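Long-range contacts in thermosome subunit (Methanococcoides burtonii, PDB 3AQ1), which probably acts as a group II chaperonin, binding unfolded proteins and using ATP hydrolysis to help them fold: residues L89-P98 with V352-V360; E366-A377 with V388-P399. All coordinates share one frame; numbering follows the deposited sequence.

Contact 1: residues L89-P98 with V352-V360; sequences LETITIAISP and VIEDGKVVV
I94 and V358 face each other as the hydrogen-bonded pair of a short antiparallel ladder, a compact example of how two helices can be tied together by the few strand residues that follow them. I94 N gives its hydrogen to V358 O at 3.0 Å, nearly end-on to the carbonyl, V358 N returns a bond to I94 O, and one step further I96 N reaches G356 O from above the carbonyl plane. G356, with positive phi, is where the chain leaves helix 332-355 to enter the ladder.

The side chains sort by face. On that of I94 and V358, I96 turns CG1 beside its own backbone N (chi1 -56°), and CG1 meets V358 CG1 at 3.8 Å while CB and CG2 rest on V352 CG1. I94 CB lies against V358 CG2. On the face of A95 and K357, the lysine chain passes over T93, its CD 3.4 Å from T93 OG1, and bends at chi2 and chi4, bringing NZ to the anti side of E90 OE2, somewhat out of the carboxylate plane. The salt bridge, K357 NZ to E90 OE2 at 2.6 Å, lies toward solvent on the side of E90, which is exposed and poorly ordered. T93 OG1 turns back to L89 O (3.2 Å), while its CG2 meets V359 CG2. Beyond the ladder P98 CG touches I353 CG2, and one water donates to both I96 O and I353 O.

Strand 357-360 is central in a three-stranded sheet, between 94-95 and 446-448. Helix 101-109 packs against I96, V352 and V358, and helix 449-467 against L89, T93 and V359.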
loop_
_atom_site.group_PDB
_atom_site.type_symbol
_atom_site.label_atom_id
_atom_site.label_comp_id
_atom_site.label_asym_id
_atom_site.label_seq_id
_atom_site.Cartn_x
_atom_site.Cartn_y
_atom_site.Cartn_z
ATOM N N LEU A 89 14.625 12.313 12.803
ATOM C CA LEU A 89 13.397 11.535 12.700
ATOM C C LEU A 89 13.584 10.119 13.217
ATOM O O LEU A 89 12.798 9.652 14.037
ATOM C CB LEU A 89 12.884 11.495 11.263
ATOM C CG LEU A 89 12.009 12.672 10.834
ATOM C CD1 LEU A 89 11.924 12.756 9.317
ATOM C CD2 LEU A 89 10.623 12.580 11.458
ATOM N N GLU A 90 14.624 9.438 12.739
ATOM C CA GLU A 90 14.879 8.056 13.141
ATOM C C GLU A 90 15.006 7.945 14.649
ATOM O O GLU A 90 14.849 6.868 15.220
ATOM C CB GLU A 90 16.142 7.517 12.480
ATOM C CG GLU A 90 15.958 6.134 11.901
ATOM C CD GLU A 90 16.138 6.117 10.397
ATOM O OE1 GLU A 90 17.122 6.725 9.919
ATOM O OE2 GLU A 90 15.305 5.500 9.696
ATOM N N THR A 91 15.283 9.077 15.283
ATOM C CA THR A 91 15.435 9.153 16.728
ATOM C C THR A 91 14.106 9.380 17.451
ATOM O O THR A 91 13.939 8.933 18.572
ATOM C CB THR A 91 16.463 10.258 17.121
ATOM O OG1 THR A 91 17.797 9.725 17.059
ATOM C CG2 THR A 91 16.189 10.804 18.528
ATOM N N ILE A 92 13.157 10.059 16.809
ATOM C CA ILE A 92 11.887 10.402 17.464
ATOM C C ILE A 92 10.671 9.620 16.955
ATOM O O ILE A 92 9.534 9.905 17.336
ATOM C CB ILE A 92 11.571 11.897 17.327
ATOM C CG1 ILE A 92 10.987 12.194 15.949
ATOM C CG2 ILE A 92 12.823 12.713 17.543
ATOM C CD1 ILE A 92 10.314 13.537 15.856
ATOM N N THR A 93 10.910 8.641 16.089
ATOM C CA THR A 93 9.835 7.819 15.552
ATOM C C THR A 93 9.446 6.726 16.522
ATOM O O THR A 93 10.210 6.382 17.420
ATOM C CB THR A 93 10.249 7.145 14.253
ATOM O OG1 THR A 93 11.593 6.677 14.382
ATOM C CG2 THR A 93 10.178 8.120 13.114
ATOM N N ILE A 94 8.251 6.182 16.322
ATOM C CA ILE A 94 7.737 5.082 17.124
ATOM C C ILE A 94 7.918 3.813 16.324
ATOM O O ILE A 94 7.533 3.763 15.161
ATOM C CB ILE A 94 6.245 5.272 17.394
ATOM C CG1 ILE A 94 5.999 6.643 18.040
ATOM C CG2 ILE A 94 5.694 4.120 18.220
ATOM C CD1 ILE A 94 4.595 6.853 18.526
ATOM N N ALA A 95 8.515 2.797 16.938
ATOM C CA ALA A 95 8.829 1.550 16.231
ATOM C C ALA A 95 7.641 0.609 16.167
ATOM O O ALA A 95 6.925 0.408 17.157
ATOM C CB ALA A 95 10.037 0.838 16.857
ATOM N N ILE A 96 7.444 0.032 14.989
ATOM C CA ILE A 96 6.336 -0.876 14.764
ATOM C C ILE A 96 6.844 -2.173 14.165
ATOM O O ILE A 96 7.403 -2.182 13.075
ATOM C CB ILE A 96 5.282 -0.249 13.838
ATOM C CG1 ILE A 96 4.815 1.071 14.429
ATOM C CG2 ILE A 96 4.086 -1.187 13.664
ATOM C CD1 ILE A 96 4.023 0.889 15.715
ATOM N N SER A 97 6.652 -3.263 14.898
ATOM C CA SER A 97 7.042 -4.589 14.446
ATOM C C SER A 97 5.834 -5.305 13.862
ATOM O O SER A 97 4.703 -5.058 14.287
ATOM C CB SER A 97 7.603 -5.390 15.622
ATOM O OG SER A 97 7.364 -6.782 15.466
ATOM N N PRO A 98 6.069 -6.206 12.894
ATOM C CA PRO A 98 4.996 -7.043 12.343
ATOM C C PRO A 98 4.338 -7.810 13.466
ATOM O O PRO A 98 3.339 -8.486 13.243
ATOM C CB PRO A 98 5.742 -8.031 11.443
ATOM C CG PRO A 98 7.028 -7.380 11.129
ATOM C CD PRO A 98 7.384 -6.553 12.334
ATOM N N VAL A 352 3.783 0.928 6.834
ATOM C CA VAL A 352 4.328 1.085 8.174
ATOM C C VAL A 352 5.261 -0.083 8.512
ATOM O O VAL A 352 6.376 0.125 8.994
ATOM C CB VAL A 352 3.213 1.209 9.235
ATOM C CG1 VAL A 352 3.774 1.057 10.625
ATOM C CG2 VAL A 352 2.497 2.534 9.100
ATOM N N ILE A 353 4.812 -1.306 8.248
ATOM C CA ILE A 353 5.613 -2.487 8.550
ATOM C C ILE A 353 6.939 -2.438 7.794
ATOM O O ILE A 353 7.988 -2.795 8.325
ATOM C CB ILE A 353 4.846 -3.790 8.240
ATOM C CG1 ILE A 353 3.746 -4.003 9.280
ATOM C CG2 ILE A 353 5.794 -4.997 8.206
ATOM C CD1 ILE A 353 2.956 -5.258 9.088
ATOM N N GLU A 354 6.897 -1.971 6.554
ATOM C CA GLU A 354 8.124 -1.807 5.789
ATOM C C GLU A 354 9.062 -0.770 6.423
ATOM O O GLU A 354 10.229 -1.075 6.682
ATOM C CB GLU A 354 7.821 -1.480 4.322
ATOM C CG GLU A 354 7.362 -2.686 3.526
ATOM C CD GLU A 354 7.014 -2.359 2.084
ATOM O OE1 GLU A 354 6.581 -1.215 1.806
ATOM O OE2 GLU A 354 7.165 -3.257 1.225
ATOM N N ASP A 355 8.553 0.438 6.683
ATOM C CA ASP A 355 9.346 1.489 7.326
ATOM C C ASP A 355 9.892 1.007 8.665
ATOM O O ASP A 355 10.998 1.377 9.056
ATOM C CB ASP A 355 8.515 2.754 7.589
ATOM C CG ASP A 355 8.143 3.518 6.318
ATOM O OD1 ASP A 355 8.770 3.301 5.255
ATOM O OD2 ASP A 355 7.209 4.353 6.404
ATOM N N GLY A 356 9.107 0.194 9.372
ATOM C CA GLY A 356 9.453 -0.229 10.720
ATOM C C GLY A 356 9.211 0.871 11.741
ATOM O O GLY A 356 9.445 0.688 12.940
ATOM N N LYS A 357 8.740 2.024 11.260
ATOM C CA LYS A 357 8.550 3.197 12.097
ATOM C C LYS A 357 7.372 4.025 11.608
ATOM O O LYS A 357 7.066 4.046 10.411
ATOM C CB LYS A 357 9.824 4.047 12.119
ATOM C CG LYS A 357 11.111 3.222 11.960
ATOM C CD LYS A 357 12.304 3.832 12.680
ATOM C CE LYS A 357 13.616 3.227 12.203
ATOM N NZ LYS A 357 13.920 3.609 10.791
ATOM N N VAL A 358 6.690 4.683 12.542
ATOM C CA VAL A 358 5.681 5.669 12.184
ATOM C C VAL A 358 5.950 6.969 12.916
ATOM O O VAL A 358 6.596 6.982 13.970
ATOM C CB VAL A 358 4.266 5.226 12.550
ATOM C CG1 VAL A 358 3.987 3.862 11.997
ATOM C CG2 VAL A 358 4.101 5.234 14.052
ATOM N N VAL A 359 5.445 8.053 12.334
ATOM C CA VAL A 359 5.481 9.381 12.928
ATOM C C VAL A 359 4.060 9.688 13.354
ATOM O O VAL A 359 3.123 9.135 12.790
ATOM C CB VAL A 359 5.899 10.432 11.882
ATOM C CG1 VAL A 359 5.915 11.812 12.486
ATOM C CG2 VAL A 359 7.255 10.101 11.321
ATOM N N VAL A 360 3.878 10.548 14.347
ATOM C CA VAL A 360 2.535 11.031 14.633
ATOM C C VAL A 360 2.370 12.411 14.045
ATOM O O VAL A 360 3.361 13.081 13.770
ATOM C CB VAL A 360 2.226 11.049 16.119
ATOM C CG1 VAL A 360 1.844 9.655 16.556
ATOM C CG2 VAL A 360 3.428 11.570 16.899
HETATM O O HOH W 1 8.096 -3.688 10.720
#

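Contact 2: residues E366-A377 with V388-P399; sequences EVELSLRLSEYA and VSKFAEALEVIP
S370 and A392 have the nearest pair of CA atoms in the register of two nearly antiparallel helices, 366-377 and 388-394, whose axes come within 8.2 Å at 164°. Small residues at the interface illustrate how such closeness is achieved: the CA atoms of S370 and A392 are 4.4 Å apart.

The polar part of the interface is brief. S370 holds OG anti to its own N (chi1 171°), directed across the interface, and donates to A392 O at 2.7 Å, from above the carbonyl plane. E396 lies alongside, its CG 3.5 Å from S370 OG, but its carboxylate continues outward to a salt bridge with R418. E366 likewise uses its chain for packing and its charge elsewhere: bent at chi2, it crosses I398 at about a right angle, with CD 3.5 Å from I398 CG2, and its OE2 pairs with K452.

Apolar contacts fill the rest. L373 lays CB, CG and CD2 against the A392 methyl, CB being 3.6 Å from A392 CB, and its CD2 also meets F391 CD1 obliquely. V388 CG1 touches L373 CG and approaches the edge of the Y376 ring near its plane. The A377 methyl sits on S389 CA and CB. Towards the other end, L395 CD1 reaches L369 CB at 3.7 Å, and V367 CG2 meets the P399 ring at CG, past the turn A394-V397 that leads into helix 397-405.

Consecutive helices joined by a short connection and packed antiparallel form a helical hairpin, here part of the largely helical equatorial domain of the chaperonin fold, with helices 45-65, 71-92, 410-422 and 449-467 around it.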
loop_
_atom_site.group_PDB
_atom_site.type_symbol
_atom_site.label_atom_id
_atom_site.label_comp_id
_atom_site.label_asym_id
_atom_site.label_seq_id
_atom_site.Cartn_x
_atom_site.Cartn_y
_atom_site.Cartn_z
ATOM N N GLU A 366 7.166 18.292 12.995
ATOM C CA GLU A 366 7.787 19.497 12.488
ATOM C C GLU A 366 8.331 20.331 13.648
ATOM O O GLU A 366 9.449 20.857 13.592
ATOM C CB GLU A 366 6.796 20.283 11.644
ATOM C CG GLU A 366 6.598 19.700 10.244
ATOM C CD GLU A 366 5.534 18.611 10.173
ATOM O OE1 GLU A 366 4.902 18.294 11.205
ATOM O OE2 GLU A 366 5.324 18.075 9.066
ATOM N N VAL A 367 7.533 20.434 14.704
ATOM C CA VAL A 367 7.911 21.157 15.912
ATOM C C VAL A 367 9.141 20.534 16.586
ATOM O O VAL A 367 10.093 21.242 16.921
ATOM C CB VAL A 367 6.733 21.173 16.877
ATOM C CG1 VAL A 367 7.125 21.724 18.244
ATOM C CG2 VAL A 367 5.598 21.955 16.260
ATOM N N GLU A 368 9.122 19.213 16.775
ATOM C CA GLU A 368 10.291 18.480 17.269
ATOM C C GLU A 368 11.514 18.688 16.365
ATOM O O GLU A 368 12.584 19.058 16.837
ATOM C CB GLU A 368 9.995 16.978 17.416
ATOM C CG GLU A 368 10.951 16.253 18.352
ATOM C CD GLU A 368 10.899 16.809 19.773
ATOM O OE1 GLU A 368 9.805 17.233 20.202
ATOM O OE2 GLU A 368 11.944 16.826 20.461
ATOM N N LEU A 369 11.357 18.451 15.069
ATOM C CA LEU A 369 12.443 18.704 14.130
ATOM C C LEU A 369 12.944 20.121 14.260
ATOM O O LEU A 369 14.138 20.339 14.429
ATOM C CB LEU A 369 12.001 18.444 12.697
ATOM C CG LEU A 369 11.903 16.956 12.389
ATOM C CD1 LEU A 369 11.402 16.750 10.988
ATOM C CD2 LEU A 369 13.264 16.350 12.561
ATOM N N SER A 370 12.033 21.086 14.192
ATOM C CA SER A 370 12.408 22.498 14.269
ATOM C C SER A 370 13.204 22.804 15.523
ATOM O O SER A 370 14.239 23.469 15.470
ATOM C CB SER A 370 11.176 23.381 14.233
ATOM O OG SER A 370 11.523 24.725 14.503
ATOM N N LEU A 371 12.711 22.321 16.656
ATOM C CA LEU A 371 13.393 22.540 17.920
ATOM C C LEU A 371 14.802 21.943 17.910
ATOM O O LEU A 371 15.780 22.630 18.186
ATOM C CB LEU A 371 12.579 21.958 19.069
ATOM C CG LEU A 371 13.299 21.932 20.415
ATOM C CD1 LEU A 371 13.353 23.338 20.999
ATOM C CD2 LEU A 371 12.625 20.971 21.374
ATOM N N ARG A 372 14.909 20.661 17.586
ATOM C CA ARG A 372 16.194 19.980 17.621
ATOM C C ARG A 372 17.121 20.445 16.524
ATOM O O ARG A 372 18.325 20.226 16.590
ATOM C CB ARG A 372 16.006 18.479 17.502
ATOM C CG ARG A 372 15.312 17.866 18.679
ATOM C CD ARG A 372 14.837 16.478 18.306
ATOM N NE ARG A 372 14.192 15.806 19.425
ATOM C CZ ARG A 372 14.753 14.827 20.118
ATOM N NH1 ARG A 372 15.966 14.399 19.795
ATOM N NH2 ARG A 372 14.095 14.269 21.124
ATOM N N LEU A 373 16.571 21.079 15.502
ATOM C CA LEU A 373 17.412 21.503 14.397
ATOM C C LEU A 373 17.902 22.920 14.656
ATOM O O LEU A 373 18.880 23.364 14.063
ATOM C CB LEU A 373 16.661 21.406 13.069
ATOM C CG LEU A 373 17.501 21.609 11.811
ATOM C CD1 LEU A 373 18.583 20.547 11.734
ATOM C CD2 LEU A 373 16.612 21.590 10.570
ATOM N N SER A 374 17.209 23.624 15.547
ATOM C CA SER A 374 17.644 24.945 15.987
ATOM C C SER A 374 18.732 24.787 17.031
ATOM O O SER A 374 19.562 25.675 17.214
ATOM C CB SER A 374 16.478 25.762 16.553
ATOM O OG SER A 374 15.804 26.467 15.526
ATOM N N GLU A 375 18.717 23.650 17.717
ATOM C CA GLU A 375 19.790 23.306 18.635
ATOM C C GLU A 375 21.041 22.985 17.823
ATOM O O GLU A 375 22.138 23.455 18.139
ATOM C CB GLU A 375 19.390 22.126 19.527
ATOM C CG GLU A 375 18.996 22.528 20.943
ATOM C CD GLU A 375 17.859 21.684 21.512
ATOM O OE1 GLU A 375 17.308 20.838 20.777
ATOM O OE2 GLU A 375 17.507 21.872 22.695
ATOM N N TYR A 376 20.864 22.201 16.764
ATOM C CA TYR A 376 21.954 21.874 15.852
ATOM C C TYR A 376 22.544 23.154 15.265
ATOM O O TYR A 376 23.760 23.340 15.261
ATOM C CB TYR A 376 21.452 20.956 14.734
ATOM C CG TYR A 376 22.537 20.357 13.867
ATOM C CD1 TYR A 376 23.405 19.398 14.372
ATOM C CD2 TYR A 376 22.685 20.734 12.537
ATOM C CE1 TYR A 376 24.403 18.836 13.579
ATOM C CE2 TYR A 376 23.680 20.179 11.732
ATOM C CZ TYR A 376 24.537 19.228 12.263
ATOM O OH TYR A 376 25.525 18.666 11.482
ATOM N N ALA A 377 21.671 24.035 14.778
ATOM C CA ALA A 377 22.089 25.309 14.200
ATOM C C ALA A 377 23.159 25.985 15.048
ATOM O O ALA A 377 24.186 26.419 14.531
ATOM C CB ALA A 377 20.895 26.237 14.025
ATOM N N VAL A 388 20.812 26.804 7.899
ATOM C CA VAL A 388 20.207 25.686 8.609
ATOM C C VAL A 388 19.205 26.177 9.651
ATOM O O VAL A 388 18.147 25.584 9.856
ATOM C CB VAL A 388 21.274 24.811 9.268
ATOM C CG1 VAL A 388 20.638 23.861 10.250
ATOM C CG2 VAL A 388 22.026 24.051 8.201
ATOM N N SER A 389 19.546 27.279 10.298
ATOM C CA SER A 389 18.653 27.906 11.250
ATOM C C SER A 389 17.338 28.279 10.560
ATOM O O SER A 389 16.255 28.063 11.104
ATOM C CB SER A 389 19.325 29.142 11.860
ATOM O OG SER A 389 18.550 29.674 12.915
ATOM N N LYS A 390 17.435 28.832 9.356
ATOM C CA LYS A 390 16.248 29.246 8.622
ATOM C C LYS A 390 15.437 28.040 8.164
ATOM O O LYS A 390 14.213 28.110 8.069
ATOM C CB LYS A 390 16.615 30.144 7.439
ATOM C CG LYS A 390 16.930 31.592 7.830
ATOM C CD LYS A 390 15.674 32.336 8.280
ATOM C CE LYS A 390 15.956 33.798 8.627
ATOM N NZ LYS A 390 14.688 34.569 8.827
ATOM N N PHE A 391 16.114 26.927 7.892
ATOM C CA PHE A 391 15.417 25.697 7.540
ATOM C C PHE A 391 14.561 25.300 8.733
ATOM O O PHE A 391 13.336 25.185 8.626
ATOM C CB PHE A 391 16.410 24.586 7.184
ATOM C CG PHE A 391 15.791 23.399 6.473
ATOM C CD1 PHE A 391 15.124 22.423 7.172
ATOM C CD2 PHE A 391 15.922 23.244 5.112
ATOM C CE1 PHE A 391 14.578 21.322 6.519
ATOM C CE2 PHE A 391 15.374 22.144 4.459
ATOM C CZ PHE A 391 14.708 21.185 5.166
ATOM N N ALA A 392 15.209 25.118 9.879
ATOM C CA ALA A 392 14.505 24.737 11.097
ATOM C C ALA A 392 13.312 25.659 11.390
ATOM O O ALA A 392 12.348 25.247 12.021
ATOM C CB ALA A 392 15.465 24.693 12.276
ATOM N N GLU A 393 13.371 26.897 10.914
ATOM C CA GLU A 393 12.285 27.855 11.125
ATOM C C GLU A 393 11.125 27.605 10.180
ATOM O O GLU A 393 9.967 27.843 10.523
ATOM C CB GLU A 393 12.768 29.289 10.898
ATOM C CG GLU A 393 13.690 29.877 11.953
ATOM C CD GLU A 393 13.803 31.381 11.788
ATOM O OE1 GLU A 393 13.040 31.924 10.955
ATOM O OE2 GLU A 393 14.634 32.015 12.476
ATOM N N ALA A 394 11.447 27.163 8.971
ATOM C CA ALA A 394 10.440 26.947 7.949
ATOM C C ALA A 394 9.530 25.796 8.351
ATOM O O ALA A 394 8.326 25.804 8.058
ATOM C CB ALA A 394 11.101 26.672 6.614
ATOM N N LEU A 395 10.112 24.811 9.028
ATOM C CA LEU A 395 9.372 23.636 9.460
ATOM C C LEU A 395 8.074 23.993 10.192
ATOM O O LEU A 395 7.041 23.368 9.980
ATOM C CB LEU A 395 10.262 22.762 10.333
ATOM C CG LEU A 395 11.306 22.051 9.474
ATOM C CD1 LEU A 395 12.243 21.203 10.317
ATOM C CD2 LEU A 395 10.604 21.201 8.402
ATOM N N GLU A 396 8.120 25.013 11.041
ATOM C CA GLU A 396 6.956 25.376 11.836
ATOM C C GLU A 396 5.842 25.989 11.014
ATOM O O GLU A 396 4.812 26.365 11.549
ATOM C CB GLU A 396 7.333 26.312 12.971
ATOM C CG GLU A 396 8.156 25.637 14.048
ATOM C CD GLU A 396 8.461 26.555 15.227
ATOM O OE1 GLU A 396 8.708 27.780 15.017
ATOM O OE2 GLU A 396 8.464 26.026 16.361
ATOM N N VAL A 397 6.040 26.071 9.709
ATOM C CA VAL A 397 5.000 26.594 8.845
ATOM C C VAL A 397 3.878 25.565 8.723
ATOM O O VAL A 397 2.725 25.915 8.492
ATOM C CB VAL A 397 5.547 26.963 7.460
ATOM C CG1 VAL A 397 5.818 25.697 6.617
ATOM C CG2 VAL A 397 4.569 27.870 6.760
ATOM N N ILE A 398 4.221 24.294 8.904
ATOM C CA ILE A 398 3.243 23.209 8.823
ATOM C C ILE A 398 2.216 23.284 9.949
ATOM O O ILE A 398 1.021 23.319 9.685
ATOM C CB ILE A 398 3.927 21.793 8.772
ATOM C CG1 ILE A 398 4.375 21.447 7.353
ATOM C CG2 ILE A 398 2.971 20.720 9.195
ATOM C CD1 ILE A 398 5.367 22.402 6.765
ATOM N N PRO A 399 2.670 23.319 11.213
ATOM C CA PRO A 399 1.715 23.456 12.321
ATOM C C PRO A 399 0.961 24.777 12.240
ATOM O O PRO A 399 -0.214 24.819 12.593
ATOM C CB PRO A 399 2.603 23.491 13.567
ATOM C CG PRO A 399 3.950 23.120 13.114
ATOM C CD PRO A 399 4.058 23.434 11.672
#

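Together the contacts exemplify a chain in which a strand pairing is followed along the sequence by a helix packing within one region. Contact 1 joins segments 254 residues apart at their closest ends and is only partly buried, with backbone bonds along its ladder and an ion pair toward solvent at its E90 end. Contact 2 brings together helices close in sequence in a buried interface, where side-chain packing dominates and a single hydrogen bond crosses. Strand 357-360 leads on to helix 364-378, and the two contacts, their centres about 21 Å apart, also touch directly: I92 CD1 lies 3.7 Å from E368 CG, and L89 packs on L369. Helix 71-92 supplies part of contact 1 and flanks contact 2, while helix 449-467 packs on both.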